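Local coordinates for UPF0131 protein ykqA (Bacillus subtilis, PDB 2QIK), which is a putative gamma-glutamylcyclotransferase, probably acting on gamma-glutamyl amines, in a chain that carries two AIG2-like regions, at residues A[27-32]-A[161-166]; A[114-119]-A[226-231]. All coordinates share one frame; numbering follows the deposited sequence.

Overall arrangement
Both interactions tie the N-terminal AIG2-like half of the chain to the C-terminal half, and both contacts are carried by polar groups. In interaction 1 the bent part of strand 25-34 meets the turn leading into strand 164-171 through a buried network of neutral and charged hydrogen bonds. Interaction 2 joins the first turn of helix 115-122 to a corner in strand 224-234 through one salt bridge and is only partly buried. Their centres are 15 Å apart, and their nearest atoms stay about 6 Å from each other. Strand 212-221 borders both: Phe216 offers its carbonyl to Gln30 and is touched by the Lys116 side chain.

Interaction 1: residues A[27-32]-A[161-166]; sequences INEQAR and KGYTTR
The phenol of Tyr163 reaches across to Glu29 and Gln30, whose polar groups bond its oxygen at the corner where strand 25-34 bends. With CG beside its backbone N (chi1 -65°), Tyr163 can bring its phenol oxygen to both residues. Tyr163 OH donates to Glu29 OE2 at 2.6 Å, meeting that oxygen from above the carboxylate plane, and accepts from Gln30 NE2 at 2.9 Å in a nearly straight bond, 169° at the hydrogen. The amide and ring planes stand 57° apart. This is the tight side: Glu29 OE2 also lies at the ring edge, 3.4 Å from Tyr163 CE1, Val217 and Met179 touch the tyrosine side chain, and Gln30 is fixed further by Arg213 at OE1 and by Phe216 O at NE2. The looser side runs along Glu29, which is partly exposed; there a water donates to Glu29 OE1 (2.7 Å) and to Lys161 O (2.9 Å), filling in where the segments do not touch directly. A phenylalanine in place of Tyr163 would probably leave Glu29 OE2 without its donor and one N-H of Gln30 without its acceptor. A hydroxyl that both gives and takes suits this junction, since it links a carboxylate to an amide by directional bonds.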
ATOM      1  N   ILE A  27      -3.186 -12.581  -6.082  1.00  8.90           N
ATOM      2  CA  ILE A  27      -2.656 -12.107  -7.332  1.00 10.11           C
ATOM      3  C   ILE A  27      -2.161 -10.625  -7.224  1.00  9.93           C
ATOM      4  O   ILE A  27      -1.160 -10.260  -7.819  1.00 12.48           O
ATOM      5  CB  ILE A  27      -3.713 -12.288  -8.428  1.00 11.05           C
ATOM      6  CG1 ILE A  27      -4.287 -13.716  -8.474  1.00 12.09           C
ATOM      7  CG2 ILE A  27      -3.105 -11.891  -9.801  1.00 15.40           C
ATOM      8  CD1 ILE A  27      -3.162 -14.767  -8.636  1.00 14.02           C
ATOM      9  N   ASN A  28      -2.914  -9.810  -6.498  1.00  8.92           N
ATOM     10  CA  ASN A  28      -2.525  -8.433  -6.261  1.00  8.57           C
ATOM     11  C   ASN A  28      -2.875  -8.019  -4.866  1.00  8.45           C
ATOM     12  O   ASN A  28      -4.018  -8.039  -4.454  1.00  8.84           O
ATOM     13  CB  ASN A  28      -3.235  -7.492  -7.222  1.00  8.82           C
ATOM     14  CG  ASN A  28      -2.891  -7.728  -8.665  1.00 10.93           C
ATOM     15  OD1 ASN A  28      -1.877  -7.169  -9.177  1.00 16.88           O
ATOM     16  ND2 ASN A  28      -3.651  -8.510  -9.303  1.00 10.52           N
ATOM     17  N   GLU A  29      -1.859  -7.553  -4.149  1.00  8.99           N
ATOM     18  CA  GLU A  29      -2.046  -6.935  -2.861  1.00  9.36           C
ATOM     19  C   GLU A  29      -2.534  -5.500  -2.955  1.00  8.05           C
ATOM     20  O   GLU A  29      -3.156  -4.989  -1.999  1.00  9.26           O
ATOM     21  CB  GLU A  29      -0.692  -6.907  -2.053  1.00  9.63           C
ATOM     22  CG  GLU A  29      -0.121  -8.283  -1.809  1.00 11.99           C
ATOM     23  CD  GLU A  29       1.273  -8.271  -1.204  1.00 12.71           C
ATOM     24  OE1 GLU A  29       1.869  -9.322  -1.115  1.00 19.07           O
ATOM     25  OE2 GLU A  29       1.737  -7.222  -0.735  1.00 12.04           O
ATOM     26  N   GLN A  30      -2.254  -4.868  -4.076  1.00  6.92           N
ATOM     27  CA  GLN A  30      -2.581  -3.456  -4.257  1.00  7.95           C
ATOM     28  C   GLN A  30      -3.551  -3.388  -5.441  1.00  7.70           C
ATOM     29  O   GLN A  30      -3.242  -3.773  -6.568  1.00  9.79           O
ATOM     30  CB  GLN A  30      -1.361  -2.609  -4.551  1.00  7.88           C
ATOM     31  CG  GLN A  30      -0.245  -2.763  -3.480  1.00  7.00           C
ATOM     32  CD  GLN A  30      -0.687  -2.496  -2.068  1.00  7.39           C
ATOM     33  OE1 GLN A  30      -1.636  -1.757  -1.814  1.00  8.38           O
ATOM     34  NE2 GLN A  30       0.063  -3.092  -1.097  1.00  8.64           N
ATOM     35  N   ALA A  31      -4.778  -2.972  -5.210  1.00  7.10           N
ATOM     36  CA  ALA A  31      -5.801  -2.986  -6.247  1.00  6.36           C
ATOM     37  C   ALA A  31      -6.923  -2.021  -5.873  1.00  5.73           C
ATOM     38  O   ALA A  31      -7.104  -1.717  -4.692  1.00  6.72           O
ATOM     39  CB  ALA A  31      -6.372  -4.383  -6.435  1.00  6.98           C
ATOM     40  N   ARG A  32      -7.670  -1.574  -6.860  1.00  5.84           N
ATOM     41  CA  ARG A  32      -8.775  -0.654  -6.605  1.00  6.58           C
ATOM     42  C   ARG A  32      -9.812  -0.771  -7.712  1.00  5.99           C
ATOM     43  O   ARG A  32      -9.542  -1.182  -8.824  1.00  6.80           O
ATOM     44  CB  ARG A  32      -8.289   0.824  -6.458  1.00  7.36           C
ATOM     45  CG  ARG A  32      -7.860   1.468  -7.734  1.00  7.17           C
ATOM     46  CD  ARG A  32      -7.314   2.851  -7.510  1.00  8.43           C
ATOM     47  NE  ARG A  32      -7.127   3.568  -8.739  1.00  9.05           N
ATOM     48  CZ  ARG A  32      -6.729   4.817  -8.820  1.00  9.66           C
ATOM     49  NH1 ARG A  32      -6.454   5.506  -7.733  1.00 12.20           N
ATOM     50  NH2 ARG A  32      -6.669   5.378  -9.993  1.00 12.43           N
ATOM     51  N   LYS A 161       9.098  -8.684  -0.451  1.00 15.21           N
ATOM     52  CA  LYS A 161       9.021  -9.517  -1.647  0.50 13.06           C
ATOM     53  C   LYS A 161       7.862  -9.044  -2.514  1.00 13.79           C
ATOM     54  O   LYS A 161       6.791  -8.754  -1.976  1.00 14.34           O
ATOM     55  CB  LYS A 161       8.669 -10.943  -1.189  0.50 14.50           C
ATOM     56  CG  LYS A 161       9.734 -11.506  -0.205  0.50 16.82           C
ATOM     57  CD  LYS A 161      10.063 -12.956  -0.434  0.50 22.19           C
ATOM     58  CE  LYS A 161      11.413 -13.404   0.194  0.50 21.04           C
ATOM     59  NZ  LYS A 161      12.544 -12.403   0.025  0.50 24.02           N
ATOM     60  N   GLY A 162       8.045  -8.968  -3.806  1.00 12.48           N
ATOM     61  CA  GLY A 162       7.016  -8.718  -4.764  1.00 12.01           C
ATOM     62  C   GLY A 162       6.922  -7.333  -5.353  1.00 11.27           C
ATOM     63  O   GLY A 162       6.078  -7.058  -6.199  1.00 11.12           O
ATOM     64  N   TYR A 163       7.757  -6.436  -4.850  1.00  9.46           N
ATOM     65  CA  TYR A 163       7.743  -5.008  -5.203  1.00  8.39           C
ATOM     66  C   TYR A 163       9.117  -4.556  -5.616  1.00  9.06           C
ATOM     67  O   TYR A 163      10.112  -5.080  -5.092  1.00  9.90           O
ATOM     68  CB  TYR A 163       7.314  -4.179  -3.994  1.00  8.41           C
ATOM     69  CG  TYR A 163       5.898  -4.414  -3.511  1.00  8.79           C
ATOM     70  CD1 TYR A 163       5.557  -5.533  -2.767  1.00  8.55           C
ATOM     71  CD2 TYR A 163       4.931  -3.483  -3.708  1.00  8.21           C
ATOM     72  CE1 TYR A 163       4.305  -5.743  -2.301  1.00  9.08           C
ATOM     73  CE2 TYR A 163       3.659  -3.632  -3.214  1.00  7.42           C
ATOM     74  CZ  TYR A 163       3.317  -4.752  -2.554  1.00  8.20           C
ATOM     75  OH  TYR A 163       2.039  -4.951  -2.057  1.00  9.52           O
ATOM     76  N   THR A 164       9.178  -3.581  -6.486  1.00  8.85           N
ATOM     77  CA  THR A 164      10.372  -2.834  -6.852  1.00  9.15           C
ATOM     78  C   THR A 164      10.237  -1.399  -6.540  1.00  8.02           C
ATOM     79  O   THR A 164       9.219  -0.793  -6.778  1.00  8.86           O
ATOM     80  CB  THR A 164      10.627  -2.958  -8.367  1.00 11.01           C
ATOM     81  OG1 THR A 164      10.638  -4.348  -8.752  1.00 12.69           O
ATOM     82  CG2 THR A 164      11.963  -2.347  -8.762  1.00 12.30           C
ATOM     83  N   THR A 165      11.305  -0.820  -5.995  1.00  9.35           N
ATOM     84  CA  THR A 165      11.334   0.636  -5.770  1.00  8.85           C
ATOM     85  C   THR A 165      11.575   1.336  -7.112  1.00  9.08           C
ATOM     86  O   THR A 165      12.556   1.078  -7.816  1.00 10.83           O
ATOM     87  CB  THR A 165      12.395   1.027  -4.747  1.00 10.44           C
ATOM     88  OG1 THR A 165      12.117   0.406  -3.504  1.00  9.72           O
ATOM     89  CG2 THR A 165      12.443   2.522  -4.511  1.00  9.37           C
ATOM     90  N   ARG A 166      10.628   2.194  -7.475  1.00  9.71           N
ATOM     91  CA  ARG A 166      10.648   2.865  -8.768  1.00 10.28           C
ATOM     92  C   ARG A 166      10.230   4.304  -8.628  1.00  9.91           C
ATOM     93  O   ARG A 166       9.582   4.667  -7.667  1.00 13.88           O
ATOM     94  CB  ARG A 166       9.693   2.148  -9.705  1.00 10.84           C
ATOM     95  CG  ARG A 166      10.098   0.779 -10.069  1.00 11.42           C
ATOM     96  CD  ARG A 166       9.353   0.266 -11.270  1.00 12.53           C
ATOM     97  NE  ARG A 166       9.654  -1.135 -11.559  1.00 13.03           N
ATOM     98  CZ  ARG A 166      10.741  -1.517 -12.249  1.00 13.96           C
ATOM     99  NH1 ARG A 166      11.562  -0.626 -12.774  1.00 15.67           N
ATOM    100  NH2 ARG A 166      10.968  -2.782 -12.432  1.00 16.42           N
TER
HETATM  101  O   HOH W   1       4.053  -9.631  -2.631  1.00 24.44           O

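Interaction 2: residues A[114-119]-A[226-231]; sequences DWKEHQ and YKDCLT
Lys116 and Asp228 form a salt bridge between the first turn of helix 115-122 and a corner in strand 224-234, linking the two AIG2-like regions of the chain. The two side chains cross at about a right angle, with Asp228 OD2 facing Lys116 NZ and Lys116 CE close by at 3.6 Å from the same oxygen. Lys116 sets out with CG beside its backbone N (chi1 -73°) and then runs extended, a long apolar stem with the charge at its tip. Lys116 NZ donates to Asp228 OD2 at 2.8 Å, approaching on the syn side and 25° out of the carboxylate plane. The other oxygen, Asp228 OD1, is 3.8 Å from Lys116 NZ, so the bridge leans on a single oxygen. Lysine suits the place because its stem passes Phe216 and Arg12 and carries the ammonium group to Asp228 OD2 and to the carbonyl of Lys13, to which NZ also donates. Asp228 occupies the bend itself, with both backbone angles positive; its short side chain brings the carboxylate to the lysine, while its backbone N is held by Asp218. The approaching helix end is itself capped: Asp114 sits at the N-cap and forms a salt bridge with Arg12, a residue that Lys116 also touches. The side chain of Lys116 lies about 8 Å from that of Gly9, a substrate-binding residue by similarity, which would place the bridge near the substrate site if the similarity holds. In the cap, Glu117 N donates to Asp114 OD2 at 3.2 Å, coming from above the carboxylate plane.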
ATOM      1  N   ASP A 114     -10.673   2.701   1.859  1.00  6.34           N
ATOM      2  CA  ASP A 114      -9.759   1.641   2.259  1.00  6.19           C
ATOM      3  C   ASP A 114     -10.078   1.213   3.665  1.00  6.27           C
ATOM      4  O   ASP A 114      -9.897   1.953   4.635  1.00  6.71           O
ATOM      5  CB  ASP A 114      -8.306   2.137   2.095  1.00  6.51           C
ATOM      6  CG  ASP A 114      -7.293   1.041   2.290  1.00  7.44           C
ATOM      7  OD1 ASP A 114      -6.237   1.133   1.594  1.00 10.06           O
ATOM      8  OD2 ASP A 114      -7.493   0.143   3.128  1.00  7.35           O
ATOM      9  N   TRP A 115     -10.596  -0.029   3.782  1.00  5.83           N
ATOM     10  CA  TRP A 115     -11.029  -0.522   5.065  1.00  6.84           C
ATOM     11  C   TRP A 115      -9.906  -0.638   6.083  1.00  6.85           C
ATOM     12  O   TRP A 115     -10.105  -0.369   7.255  1.00  7.51           O
ATOM     13  CB  TRP A 115     -11.708  -1.902   4.838  1.00  8.55           C
ATOM     14  CG  TRP A 115     -12.181  -2.607   6.041  1.00 11.32           C
ATOM     15  CD1 TRP A 115     -11.797  -3.883   6.459  1.00 12.37           C
ATOM     16  CD2 TRP A 115     -13.241  -2.253   6.821  1.00 13.84           C
ATOM     17  NE1 TRP A 115     -12.479  -4.251   7.541  1.00 17.03           N
ATOM     18  CE2 TRP A 115     -13.391  -3.288   7.814  1.00 12.76           C
ATOM     19  CE3 TRP A 115     -14.032  -1.137   6.923  1.00 17.02           C
ATOM     20  CZ2 TRP A 115     -14.330  -3.270   8.832  1.00 17.72           C
ATOM     21  CZ3 TRP A 115     -15.063  -1.172   7.983  1.00 18.68           C
ATOM     22  CH2 TRP A 115     -15.159  -2.182   8.875  1.00 18.30           C
ATOM     23  N   LYS A 116      -8.745  -1.100   5.643  1.00  6.97           N
ATOM     24  CA  LYS A 116      -7.614  -1.179   6.571  1.00  7.39           C
ATOM     25  C   LYS A 116      -7.145   0.180   7.023  1.00  6.84           C
ATOM     26  O   LYS A 116      -6.757   0.325   8.195  1.00  8.02           O
ATOM     27  CB  LYS A 116      -6.487  -1.980   5.917  1.00  9.37           C
ATOM     28  CG  LYS A 116      -6.638  -3.411   5.775  1.00 11.41           C
ATOM     29  CD  LYS A 116      -5.409  -4.177   5.479  1.00 13.48           C
ATOM     30  CE  LYS A 116      -5.727  -5.590   5.581  1.00 14.42           C
ATOM     31  NZ  LYS A 116      -4.636  -6.437   5.265  1.00 15.34           N
ATOM     32  N   GLU A 117      -7.135   1.145   6.135  1.00  6.42           N
ATOM     33  CA  GLU A 117      -6.774   2.500   6.534  1.00  7.75           C
ATOM     34  C   GLU A 117      -7.806   3.008   7.524  1.00  7.30           C
ATOM     35  O   GLU A 117      -7.438   3.577   8.560  1.00  8.37           O
ATOM     36  CB  GLU A 117      -6.712   3.368   5.283  1.00  8.07           C
ATOM     37  CG  GLU A 117      -6.216   4.809   5.512  1.00  9.50           C
ATOM     38  CD  GLU A 117      -7.205   5.815   5.933  1.00  8.58           C
ATOM     39  OE1 GLU A 117      -6.752   6.946   6.271  1.00 11.61           O
ATOM     40  OE2 GLU A 117      -8.413   5.509   5.865  1.00  9.42           O
ATOM     41  N   HIS A 118      -9.076   2.696   7.318  1.00  6.49           N
ATOM     42  CA  HIS A 118     -10.123   3.127   8.209  1.00  7.41           C
ATOM     43  C   HIS A 118      -9.905   2.487   9.568  1.00  7.03           C
ATOM     44  O   HIS A 118     -10.130   3.117  10.615  1.00  8.01           O
ATOM     45  CB  HIS A 118     -11.485   2.774   7.621  1.00  9.24           C
ATOM     46  CG  HIS A 118     -12.615   2.852   8.625  1.00 15.04           C
ATOM     47  ND1 HIS A 118     -13.272   1.765   9.169  1.00 22.65           N
ATOM     48  CD2 HIS A 118     -13.231   3.937   9.102  1.00 18.39           C
ATOM     49  CE1 HIS A 118     -14.216   2.197   9.994  1.00 20.26           C
ATOM     50  NE2 HIS A 118     -14.206   3.513   9.976  1.00 21.25           N
ATOM     51  N   GLN A 119      -9.578   1.202   9.620  1.00  7.42           N
ATOM     52  CA  GLN A 119      -9.363   0.509  10.919  1.00  8.06           C
ATOM     53  C   GLN A 119      -8.206   1.136  11.677  1.00  6.75           C
ATOM     54  O   GLN A 119      -8.265   1.335  12.854  1.00  9.00           O
ATOM     55  CB  GLN A 119      -9.105  -0.959  10.677  1.00  8.46           C
ATOM     56  CG  GLN A 119     -10.376  -1.735  10.174  1.00  9.53           C
ATOM     57  CD  GLN A 119     -10.061  -3.161   9.842  1.00  9.95           C
ATOM     58  OE1 GLN A 119     -10.756  -4.079  10.363  1.00 13.72           O
ATOM     59  NE2 GLN A 119      -9.049  -3.382   9.102  1.00  8.26           N
ATOM     60  N   TYR A 226       6.375  -8.959  10.208  1.00 16.44           N
ATOM     61  CA  TYR A 226       5.504  -7.892  10.663  1.00 16.61           C
ATOM     62  C   TYR A 226       4.339  -7.712   9.675  1.00 15.13           C
ATOM     63  O   TYR A 226       4.556  -7.503   8.470  1.00 16.21           O
ATOM     64  CB  TYR A 226       6.297  -6.556  10.757  1.00 16.35           C
ATOM     65  CG  TYR A 226       7.309  -6.582  11.891  1.00 15.69           C
ATOM     66  CD1 TYR A 226       6.937  -6.057  13.128  1.00 18.65           C
ATOM     67  CD2 TYR A 226       8.574  -7.064  11.700  1.00 17.26           C
ATOM     68  CE1 TYR A 226       7.856  -6.012  14.208  1.00 19.89           C
ATOM     69  CE2 TYR A 226       9.466  -7.087  12.755  1.00 19.82           C
ATOM     70  CZ  TYR A 226       9.071  -6.555  13.975  1.00 21.88           C
ATOM     71  OH  TYR A 226       9.927  -6.525  15.046  1.00 24.09           O
ATOM     72  N   LYS A 227       3.135  -7.737  10.194  1.00 13.95           N
ATOM     73  CA  LYS A 227       1.894  -7.752   9.343  1.00 14.66           C
ATOM     74  C   LYS A 227       1.228  -6.376   9.318  1.00 12.84           C
ATOM     75  O   LYS A 227       1.186  -5.654  10.304  1.00 15.61           O
ATOM     76  CB  LYS A 227       0.870  -8.691   9.963  1.00 16.59           C
ATOM     77  CG  LYS A 227       1.378 -10.127   9.948  1.00 21.23           C
ATOM     78  CD  LYS A 227       0.468 -11.077  10.594  1.00 24.47           C
ATOM     79  CE  LYS A 227       1.092 -12.460  10.550  1.00 29.80           C
ATOM     80  NZ  LYS A 227       1.648 -12.974   9.248  1.00 34.13           N
ATOM     81  N   ASP A 228       0.701  -6.011   8.154  1.00 10.44           N
ATOM     82  CA  ASP A 228      -0.086  -4.781   8.050  1.00 10.17           C
ATOM     83  C   ASP A 228       0.738  -3.572   8.405  1.00  9.42           C
ATOM     84  O   ASP A 228       0.262  -2.667   9.063  1.00 11.73           O
ATOM     85  CB  ASP A 228      -1.391  -4.883   8.807  1.00 13.72           C
ATOM     86  CG  ASP A 228      -2.394  -5.733   8.114  1.00 15.05           C
ATOM     87  OD1 ASP A 228      -3.326  -6.235   8.818  1.00 19.20           O
ATOM     88  OD2 ASP A 228      -2.370  -5.971   6.897  1.00 14.33           O
ATOM     89  N   CYS A 229       1.997  -3.536   7.937  1.00  7.83           N
ATOM     90  CA  CYS A 229       2.841  -2.362   8.103  1.00  7.79           C
ATOM     91  C   CYS A 229       2.324  -1.270   7.153  1.00  6.78           C
ATOM     92  O   CYS A 229       1.936  -1.538   6.018  1.00  8.73           O
ATOM     93  CB  CYS A 229       4.257  -2.670   7.722  1.00  8.87           C
ATOM     94  SG  CYS A 229       4.991  -3.943   8.730  1.00 10.39           S
ATOM     95  N   LEU A 230       2.260  -0.042   7.651  1.00  6.33           N
ATOM     96  CA  LEU A 230       1.878   1.105   6.820  1.00  6.42           C
ATOM     97  C   LEU A 230       3.003   1.505   5.907  1.00  6.63           C
ATOM     98  O   LEU A 230       4.168   1.575   6.296  1.00  6.89           O
ATOM     99  CB  LEU A 230       1.623   2.274   7.734  1.00  7.57           C
ATOM    100  CG  LEU A 230       1.365   3.659   7.087  1.00  7.14           C
ATOM    101  CD1 LEU A 230       0.051   3.598   6.301  1.00  9.70           C
ATOM    102  CD2 LEU A 230       1.316   4.707   8.071  1.00  8.97           C
ATOM    103  N   THR A 231       2.656   1.779   4.645  1.00  5.88           N
ATOM    104  CA  THR A 231       3.535   2.454   3.710  1.00  6.26           C
ATOM    105  C   THR A 231       2.705   3.403   2.868  1.00  6.74           C
ATOM    106  O   THR A 231       1.517   3.543   3.120  1.00  7.32           O
ATOM    107  CB  THR A 231       4.342   1.380   2.931  1.00  7.03           C
ATOM    108  OG1 THR A 231       5.451   2.027   2.293  1.00  8.33           O
ATOM    109  CG2 THR A 231       3.556   0.697   1.884  1.00  6.95           C
TER